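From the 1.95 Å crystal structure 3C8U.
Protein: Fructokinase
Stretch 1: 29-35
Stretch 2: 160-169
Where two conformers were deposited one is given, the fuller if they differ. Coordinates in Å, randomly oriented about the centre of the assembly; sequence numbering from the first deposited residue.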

# COMPACT_ATOMS: atom_id res chain seq x y z
N GLY A 29 3.79 -0.75 4.03
CA GLY A 29 4.42 -2.00 4.41
C GLY A 29 5.47 -2.48 3.43
O GLY A 29 6.07 -1.71 2.68
N ALA A 30 5.72 -3.77 3.51
CA ALA A 30 6.57 -4.49 2.58
C ALA A 30 5.81 -5.74 2.13
O ALA A 30 4.82 -6.13 2.76
N PRO A 31 6.25 -6.35 1.01
CA PRO A 31 5.70 -7.64 0.62
C PRO A 31 5.77 -8.62 1.78
O PRO A 31 6.81 -8.81 2.42
N GLY A 32 4.61 -9.22 2.03
CA GLY A 32 4.43 -10.20 3.09
C GLY A 32 4.04 -9.59 4.41
O GLY A 32 3.95 -10.29 5.41
N SER A 33 3.85 -8.28 4.44
CA SER A 33 3.61 -7.59 5.73
C SER A 33 2.19 -7.79 6.25
O SER A 33 1.89 -7.51 7.41
N GLY A 34 1.32 -8.24 5.36
CA GLY A 34 -0.12 -8.41 5.69
C GLY A 34 -0.82 -7.09 5.98
O GLY A 34 -1.68 -6.97 6.85
N LYS A 35 -0.43 -6.07 5.24
CA LYS A 35 -0.93 -4.72 5.52
C LYS A 35 -2.46 -4.61 5.37
O LYS A 35 -3.11 -3.87 6.09
N ASP A 160 10.46 -12.51 9.55
CA ASP A 160 9.03 -12.83 9.58
C ASP A 160 8.45 -12.66 8.17
O ASP A 160 7.61 -13.46 7.70
N LEU A 161 8.92 -11.63 7.48
CA LEU A 161 8.43 -11.38 6.09
C LEU A 161 8.75 -12.58 5.22
O LEU A 161 7.95 -13.03 4.38
N GLU A 162 9.94 -13.12 5.44
CA GLU A 162 10.43 -14.21 4.62
C GLU A 162 9.55 -15.45 4.79
O GLU A 162 9.12 -16.06 3.84
N ALA A 163 9.34 -15.81 6.05
CA ALA A 163 8.52 -16.97 6.40
C ALA A 163 7.14 -16.84 5.81
O ALA A 163 6.55 -17.79 5.33
N ARG A 164 6.64 -15.62 5.82
CA ARG A 164 5.27 -15.39 5.35
C ARG A 164 5.19 -15.48 3.86
O ARG A 164 4.24 -16.03 3.31
N LEU A 165 6.25 -15.02 3.22
CA LEU A 165 6.36 -15.09 1.76
C LEU A 165 6.53 -16.51 1.28
O LEU A 165 5.97 -16.91 0.26
N VAL A 166 7.29 -17.31 2.03
CA VAL A 166 7.49 -18.71 1.62
C VAL A 166 6.15 -19.44 1.69
O VAL A 166 5.76 -20.13 0.76
N GLN A 167 5.43 -19.22 2.78
CA GLN A 167 4.09 -19.82 2.93
C GLN A 167 3.18 -19.43 1.78
O GLN A 167 2.43 -20.27 1.24
N ARG A 168 3.30 -18.18 1.37
CA ARG A 168 2.47 -17.67 0.27
C ARG A 168 2.69 -18.53 -0.95
O ARG A 168 1.76 -19.00 -1.58
N TRP A 169 3.95 -18.79 -1.22
CA TRP A 169 4.33 -19.50 -2.42
C TRP A 169 4.02 -20.99 -2.29
O TRP A 169 3.76 -21.69 -3.28

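The contact is a small one, in which a tight turn of the first stretch rests on one side of a helix, and Gly32 and Leu161 contribute the largest shares of the covered surface. The turn, type II from Ala30 to Ser33, is closed by Ser33 N bonding to Ala30 O at 2.9 Å; the Ser33 side chain, chi1 in p, reinforces it by donating OG to the same Ala30 O at 2.8 Å.

Gly32 sits where the chain comes closest to the helix, its CA 5.1 Å from the CA of Leu161. Its phi of 89° favours glycine, and so does the space available: an ideal CB here would point toward the helix and lie 2.9 Å from Leu165 CG, a clash. Without that atom, Gly32 CA can settle 3.8 Å from Leu165 CD2.

Leu161 leaves the helix sideways, but its m,t rotamer carries the branched end nearer to the turn. CD1 reaches Ala30 CB at 3.8 Å, a small methyl pointing toward the helix, while CD2 lies against the backbone, 3.5 Å from both Gly32 C and Ser33 N. One helical turn later, Leu165 repeats the m,t conformation, and its CD1 approaches Pro31 CB at 4.4 Å. Pro31, whose phi of -52° suits the second position of this turn, directs its carbonyl into this apolar setting: Pro31 O is 3.4 Å from Leu161 CD2 and 3.5 Å from Leu165 CD1, and has no polar partner in the model.

Polar contact comes from Arg164 at the exposed margin. Its CB points toward the turn, and the long side chain, m,t,t through chi3, brings NH1 to Gly32 O for a weak hydrogen bond of 3.5 Å. Arg168 also points toward the turn, but more loosely, with NH1 4.4 Å from Gly32 N.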

# COMPACT_ATOMS: atom_id res chain seq x y z
CB ALA A 30 7.92 -4.84 3.23
CB PRO A 31 6.60 -8.08 -0.54
CG PRO A 31 7.20 -6.80 -1.06
CD PRO A 31 7.39 -5.96 0.17
CB SER A 33 3.92 -6.10 5.64
OG SER A 33 3.03 -5.44 4.77
CB LYS A 35 -0.19 -3.66 4.69
CG LYS A 35 -0.40 -3.74 3.20
CD LYS A 35 0.64 -2.89 2.45
CE LYS A 35 1.02 -3.54 1.13
NZ LYS A 35 2.03 -4.65 1.31
CB ASP A 160 8.30 -11.96 10.62
CG ASP A 160 8.77 -12.24 12.05
OD1 ASP A 160 9.38 -13.31 12.27
OD2 ASP A 160 8.54 -11.41 12.94
CB LEU A 161 9.07 -10.14 5.47
CG LEU A 161 8.61 -8.78 6.01
CD1 LEU A 161 9.40 -7.62 5.36
CD2 LEU A 161 7.10 -8.58 5.83
CB GLU A 162 11.87 -14.57 4.98
CG GLU A 162 12.51 -15.42 3.92
CD GLU A 162 14.00 -15.63 4.14
OE1 GLU A 162 14.67 -14.77 4.75
OE2 GLU A 162 14.50 -16.68 3.70
CB ALA A 163 8.43 -17.16 7.92
CB ARG A 164 4.76 -14.04 5.82
CG ARG A 164 4.67 -14.01 7.28
CD ARG A 164 3.80 -12.89 7.71
NE ARG A 164 4.06 -12.52 9.09
CZ ARG A 164 3.78 -11.33 9.59
NH1 ARG A 164 3.26 -10.37 8.81
NH2 ARG A 164 4.05 -11.09 10.86
CB LEU A 165 7.48 -14.18 1.24
CG LEU A 165 7.10 -12.69 1.34
CD1 LEU A 165 8.30 -11.75 1.15
CD2 LEU A 165 5.99 -12.36 0.38
CB VAL A 166 8.59 -19.43 2.41
CG1 VAL A 166 8.59 -20.95 2.15
CG2 VAL A 166 9.95 -18.83 2.01
CB GLN A 167 3.44 -19.47 4.27
CG GLN A 167 2.19 -20.34 4.57
CD GLN A 167 2.48 -21.85 4.54
OE1 GLN A 167 3.27 -22.37 5.33
NE2 GLN A 167 1.81 -22.57 3.63
CB ARG A 168 2.79 -16.19 -0.04
CG ARG A 168 2.19 -15.68 -1.34
CD ARG A 168 2.00 -14.15 -1.29
NE ARG A 168 3.03 -13.41 -2.03
CZ ARG A 168 3.18 -12.09 -1.94
NH1 ARG A 168 2.41 -11.37 -1.13
NH2 ARG A 168 4.13 -11.47 -2.64
CB TRP A 169 5.78 -19.21 -2.79
CG TRP A 169 5.87 -17.82 -3.29
CD1 TRP A 169 6.37 -16.73 -2.63
CD2 TRP A 169 5.35 -17.33 -4.53
NE1 TRP A 169 6.22 -15.60 -3.41
CE2 TRP A 169 5.60 -15.94 -4.58
CE3 TRP A 169 4.71 -17.94 -5.61
CZ2 TRP A 169 5.23 -15.15 -5.67
CZ3 TRP A 169 4.35 -17.15 -6.70
CH2 TRP A 169 4.61 -15.77 -6.72